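PDB 4IKH: glutathione S-transferase from Pseudomonas protegens, which binds glutathione and probably catalyses its conjugation to electrophilic substrates, as a member of the glutathione transferase superfamily. Local coordinates for residues Glu179-Ala184 with Val221-Val226; Glu174-Met177 with Ile183-Ile186. One frame throughout, in Å; residues are numbered along the deposited sequence.

Contact 1: Glu179-Ala184 with Val221-Val226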
loop_
_atom_site.group_PDB
_atom_site.type_symbol
_atom_site.label_atom_id
_atom_site.label_comp_id
_atom_site.label_asym_id
_atom_site.label_seq_id
_atom_site.Cartn_x
_atom_site.Cartn_y
_atom_site.Cartn_z
ATOM N N GLU A 179 5.261 6.955 21.291
ATOM C CA GLU A 179 5.004 8.267 21.872
ATOM C C GLU A 179 4.623 9.326 20.833
ATOM O O GLU A 179 3.797 10.199 21.098
ATOM C CB GLU A 179 6.203 8.705 22.713
ATOM C CG GLU A 179 6.668 7.610 23.675
ATOM C CD GLU A 179 7.015 8.136 25.053
ATOM O OE1 GLU A 179 8.131 8.672 25.218
ATOM O OE2 GLU A 179 6.177 8.003 25.974
ATOM N N ARG A 180 5.201 9.224 19.642
ATOM C CA ARG A 180 4.992 10.216 18.591
ATOM C C ARG A 180 3.798 9.901 17.693
ATOM O O ARG A 180 3.658 8.774 17.195
ATOM C CB ARG A 180 6.251 10.331 17.724
ATOM C CG ARG A 180 7.481 10.773 18.493
ATOM C CD ARG A 180 7.983 12.118 18.006
ATOM N NE ARG A 180 8.654 12.857 19.071
ATOM C CZ ARG A 180 9.381 13.955 18.879
ATOM N NH1 ARG A 180 9.542 14.435 17.652
ATOM N NH2 ARG A 180 9.950 14.566 19.911
ATOM N N TYR A 181 2.953 10.908 17.487
ATOM C CA TYR A 181 1.859 10.867 16.515
ATOM C C TYR A 181 2.433 10.982 15.096
ATOM O O TYR A 181 3.151 11.937 14.803
ATOM C CB TYR A 181 0.946 12.050 16.808
ATOM C CG TYR A 181 -0.200 12.327 15.856
ATOM C CD1 TYR A 181 -1.270 11.448 15.737
ATOM C CD2 TYR A 181 -0.249 13.518 15.140
ATOM C CE1 TYR A 181 -2.344 11.731 14.890
ATOM C CE2 TYR A 181 -1.310 13.810 14.298
ATOM C CZ TYR A 181 -2.353 12.919 14.180
ATOM O OH TYR A 181 -3.411 13.225 13.353
ATOM N N THR A 182 2.134 10.030 14.210
ATOM C CA THR A 182 2.774 10.051 12.879
ATOM C C THR A 182 1.797 9.891 11.710
ATOM O O THR A 182 0.594 9.722 11.915
ATOM C CB THR A 182 3.871 8.963 12.742
ATOM O OG1 THR A 182 3.268 7.660 12.776
ATOM C CG2 THR A 182 4.915 9.071 13.851
ATOM N N ILE A 183 2.314 9.932 10.482
ATOM C CA ILE A 183 1.469 9.674 9.308
ATOM C C ILE A 183 0.803 8.301 9.359
ATOM O O ILE A 183 -0.238 8.094 8.748
ATOM C CB ILE A 183 2.220 9.848 7.938
ATOM C CG1 ILE A 183 3.518 9.031 7.878
ATOM C CG2 ILE A 183 2.491 11.318 7.653
ATOM C CD1 ILE A 183 4.147 9.013 6.445
ATOM N N ALA A 184 1.392 7.361 10.093
ATOM C CA ALA A 184 0.774 6.042 10.256
ATOM C C ALA A 184 -0.601 6.137 10.922
ATOM O O ALA A 184 -1.539 5.424 10.531
ATOM C CB ALA A 184 1.690 5.112 11.042
ATOM N N VAL A 221 -9.854 11.335 16.896
ATOM C CA VAL A 221 -10.973 12.190 16.510
ATOM C C VAL A 221 -11.204 13.361 17.468
ATOM O O VAL A 221 -12.071 14.197 17.227
ATOM C CB VAL A 221 -12.285 11.394 16.397
ATOM C CG1 VAL A 221 -12.071 10.132 15.591
ATOM C CG2 VAL A 221 -12.834 11.055 17.788
ATOM N N ALA A 222 -10.443 13.422 18.557
ATOM C CA ALA A 222 -10.560 14.542 19.490
ATOM C C ALA A 222 -9.501 15.608 19.196
ATOM O O ALA A 222 -9.428 16.634 19.875
ATOM C CB ALA A 222 -10.461 14.064 20.935
ATOM N N ARG A 223 -8.667 15.350 18.191
ATOM C CA ARG A 223 -7.731 16.355 17.698
ATOM C C ARG A 223 -8.498 17.300 16.777
ATOM O O ARG A 223 -9.142 16.854 15.825
ATOM C CB ARG A 223 -6.582 15.706 16.917
ATOM C CG ARG A 223 -5.752 14.704 17.711
ATOM C CD ARG A 223 -4.632 14.112 16.861
ATOM N NE ARG A 223 -3.714 15.133 16.366
ATOM C CZ ARG A 223 -2.627 15.537 17.018
ATOM N NH1 ARG A 223 -2.323 15.013 18.198
ATOM N NH2 ARG A 223 -1.844 16.470 16.494
ATOM N N PRO A 224 -8.444 18.608 17.062
ATOM C CA PRO A 224 -9.163 19.614 16.269
ATOM C C PRO A 224 -8.853 19.554 14.767
ATOM O O PRO A 224 -9.783 19.610 13.962
ATOM C CB PRO A 224 -8.681 20.938 16.875
ATOM C CG PRO A 224 -8.359 20.594 18.286
ATOM C CD PRO A 224 -7.788 19.202 18.242
ATOM N N ALA A 225 -7.577 19.439 14.404
ATOM C CA ALA A 225 -7.173 19.304 12.999
ATOM C C ALA A 225 -7.903 18.145 12.329
ATOM O O ALA A 225 -8.441 18.278 11.223
ATOM C CB ALA A 225 -5.665 19.111 12.899
ATOM N N VAL A 226 -7.916 17.007 13.014
ATOM C CA VAL A 226 -8.665 15.839 12.570
ATOM C C VAL A 226 -10.152 16.161 12.397
ATOM O O VAL A 226 -10.760 15.815 11.382
ATOM C CB VAL A 226 -8.490 14.671 13.556
ATOM C CG1 VAL A 226 -9.338 13.482 13.141
ATOM C CG2 VAL A 226 -7.016 14.275 13.637
#
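Y181 and R223 meet as a cation-pi stack: the guanidinium of R223 lies over one face of the phenol ring, with the two planes tilted by 23° and the centres 3.8 Å apart. The overlap is offset. R223 NE sits above the rim at the CZ-CE2 edge, 3.4 Å from Y181 CZ, while R223 NH2 lies just outside the CE2-CD2 edge, 3.6 Å from Y181 CD2. The two side chains run past each other in opposite directions, and the aliphatic part of the arginine joins in: R223 CD makes a CH-pi contact, 4.1 Å from the centroid of the Y181 ring. A bend at the third torsion of R223 (chi3 60°) turns the guanidinium flat on the ring after an extended start. V226 adds a smaller van der Waals touch, its CG2 3.8 Å from Y181 OH. Y181 precedes the N-cap of helix 183-196, where T182 OG1 accepts from A184 N at 3.3 Å, a bent bond of 140°. R223 is itself the N-cap residue of helix 224-229, so the stack links the starts of two helices of the helical C-terminal domain. A leucine at Y181 would probably leave the R223 guanidinium without its aromatic platform and freer to turn. E42 of helix 31-43, in the thioredoxin-like N-terminal domain, takes a salt bridge from R223 NE and a weak hydrogen bond with Y181 OH. The cation thus pairs with a carboxylate across the domain boundary, which is likely to offset its charge in this partly buried place.

Contact 2: Glu174-Met177 with Ile183-Ile186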
loop_
_atom_site.group_PDB
_atom_site.type_symbol
_atom_site.label_atom_id
_atom_site.label_comp_id
_atom_site.label_asym_id
_atom_site.label_seq_id
_atom_site.Cartn_x
_atom_site.Cartn_y
_atom_site.Cartn_z
ATOM N N GLU A 174 1.010 5.232 23.116
ATOM C CA GLU A 174 0.148 6.376 22.850
ATOM C C GLU A 174 -0.414 6.367 21.426
ATOM O O GLU A 174 -1.600 6.633 21.213
ATOM C CB GLU A 174 0.928 7.659 23.072
ATOM C CG GLU A 174 1.380 7.833 24.511
ATOM C CD GLU A 174 1.854 9.237 24.778
ATOM O OE1 GLU A 174 1.162 10.176 24.326
ATOM O OE2 GLU A 174 2.915 9.406 25.420
ATOM N N TRP A 175 0.458 6.081 20.456
ATOM C CA TRP A 175 0.083 6.008 19.042
ATOM C C TRP A 175 0.802 4.828 18.403
ATOM O O TRP A 175 1.578 4.141 19.064
ATOM C CB TRP A 175 0.501 7.285 18.303
ATOM C CG TRP A 175 -0.069 8.557 18.885
ATOM C CD1 TRP A 175 0.563 9.442 19.716
ATOM C CD2 TRP A 175 -1.377 9.091 18.652
ATOM N NE1 TRP A 175 -0.283 10.488 20.025
ATOM C CE2 TRP A 175 -1.477 10.295 19.381
ATOM C CE3 TRP A 175 -2.475 8.666 17.893
ATOM C CZ2 TRP A 175 -2.640 11.074 19.380
ATOM C CZ3 TRP A 175 -3.625 9.434 17.896
ATOM C CH2 TRP A 175 -3.697 10.628 18.630
ATOM N N ILE A 176 0.571 4.610 17.111
ATOM C CA ILE A 176 1.209 3.505 16.399
ATOM C C ILE A 176 2.730 3.461 16.588
ATOM O O ILE A 176 3.291 2.394 16.850
ATOM C CB ILE A 176 0.836 3.525 14.890
ATOM C CG1 ILE A 176 -0.665 3.231 14.725
ATOM C CG2 ILE A 176 1.699 2.530 14.117
ATOM C CD1 ILE A 176 -1.244 3.461 13.317
HETATM N N MSE A 177 3.397 4.606 16.458
HETATM C CA MSE A 177 4.844 4.660 16.674
HETATM C C MSE A 177 5.220 4.965 18.136
HETATM O O MSE A 177 6.265 5.575 18.419
HETATM C CB MSE A 177 5.495 5.678 15.738
HETATM C CG MSE A 177 5.479 5.230 14.268
HETATM SE SE MSE A 177 6.301 3.457 14.104
HETATM C CE MSE A 177 8.011 3.865 14.952
ATOM N N ILE A 183 2.314 9.932 10.482
ATOM C CA ILE A 183 1.469 9.674 9.308
ATOM C C ILE A 183 0.803 8.301 9.359
ATOM O O ILE A 183 -0.238 8.094 8.748
ATOM C CB ILE A 183 2.220 9.848 7.938
ATOM C CG1 ILE A 183 3.518 9.031 7.878
ATOM C CG2 ILE A 183 2.491 11.318 7.653
ATOM C CD1 ILE A 183 4.147 9.013 6.445
ATOM N N ALA A 184 1.392 7.361 10.093
ATOM C CA ALA A 184 0.774 6.042 10.256
ATOM C C ALA A 184 -0.601 6.137 10.922
ATOM O O ALA A 184 -1.539 5.424 10.531
ATOM C CB ALA A 184 1.690 5.112 11.042
ATOM N N ASP A 185 -0.726 6.999 11.937
ATOM C CA ASP A 185 -2.016 7.181 12.597
ATOM C C ASP A 185 -2.999 7.845 11.652
ATOM O O ASP A 185 -4.158 7.443 11.554
ATOM C CB ASP A 185 -1.847 8.023 13.867
ATOM C CG ASP A 185 -0.820 7.438 14.792
ATOM O OD1 ASP A 185 -1.094 6.351 15.345
ATOM O OD2 ASP A 185 0.271 8.028 14.933
ATOM N N ILE A 186 -2.514 8.854 10.936
ATOM C CA ILE A 186 -3.342 9.620 10.015
ATOM C C ILE A 186 -3.895 8.736 8.896
ATOM O O ILE A 186 -5.013 8.942 8.425
ATOM C CB ILE A 186 -2.540 10.801 9.436
ATOM C CG1 ILE A 186 -2.163 11.764 10.562
ATOM C CG2 ILE A 186 -3.319 11.528 8.355
ATOM C CD1 ILE A 186 -1.362 12.966 10.100
HETATM O O HOH W 1 2.548 6.881 15.475
#
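I176 and D185 are joined by a nearly straight hydrogen bond: I176 N donates to the syn lone pair of D185 OD1, at 3.0 Å and 170°. The other oxygen is gripped as well. A water stands 2.6 Å from D185 OD2, to which it donates, and accepts from the backbone N of M177, a selenomethionine, while T182 N also bonds to D185 OD2. The buried carboxylate therefore has three polar partners across its two oxygens, which should stabilise its charge and fix its rotation. Its first torsion, with CG beside the backbone N and opposite the carbonyl carbon (chi1 -55°), carries it off the helix toward the 174-177 backbone. The T182 N bond belongs to a Thr-X-X-Asp N-capping sequence, as in other glutathione transferases. Van der Waals contacts fill in around the carboxylate. The D185 side chain crosses that of W175 at about a right angle, the two planes 61° apart, with D185 OD1 near the indole plane at the ring edge, 3.7 Å from W175 CE3, and D185 OD2 resting 3.5 Å from W175 CB. I176 slides past D185 the other way, bringing its CG1 within 3.2 Å of D185 OD1, and its CD1 touches the backbone at A184 O, 3.4 Å away. Apolar packing is lighter: I176 CG2 reaches A184 CB at 4.0 Å. Here the 174-177 segment, which follows helix 150-170, lies across the first turn of helix 183-196; I176 and M177 also pack on helix 111-140, while I183 and I186 face helix 31-43.

How the contacts relate
After helix 150-170 the chain reaches 174-177, turns, and enters helix 183-196; contact 2 closes this short loop. Contact 1 starts inside the same loop, at 179-184, and closes a much longer one that runs through helices 183-196 and 211-220 to 221-226. The two loops therefore overlap and cross rather than nest, sharing I183 and A184 at the helix start. They also touch directly: Y181, stacked on R223 in contact 1, packs on I186 of contact 2, its OH 3.4 Å from I186 CG1, a pairing across the helix N-terminus that resembles a hydrophobic staple. Together they tie the 174-182 loop to the starts of helices 183-196 and 224-229.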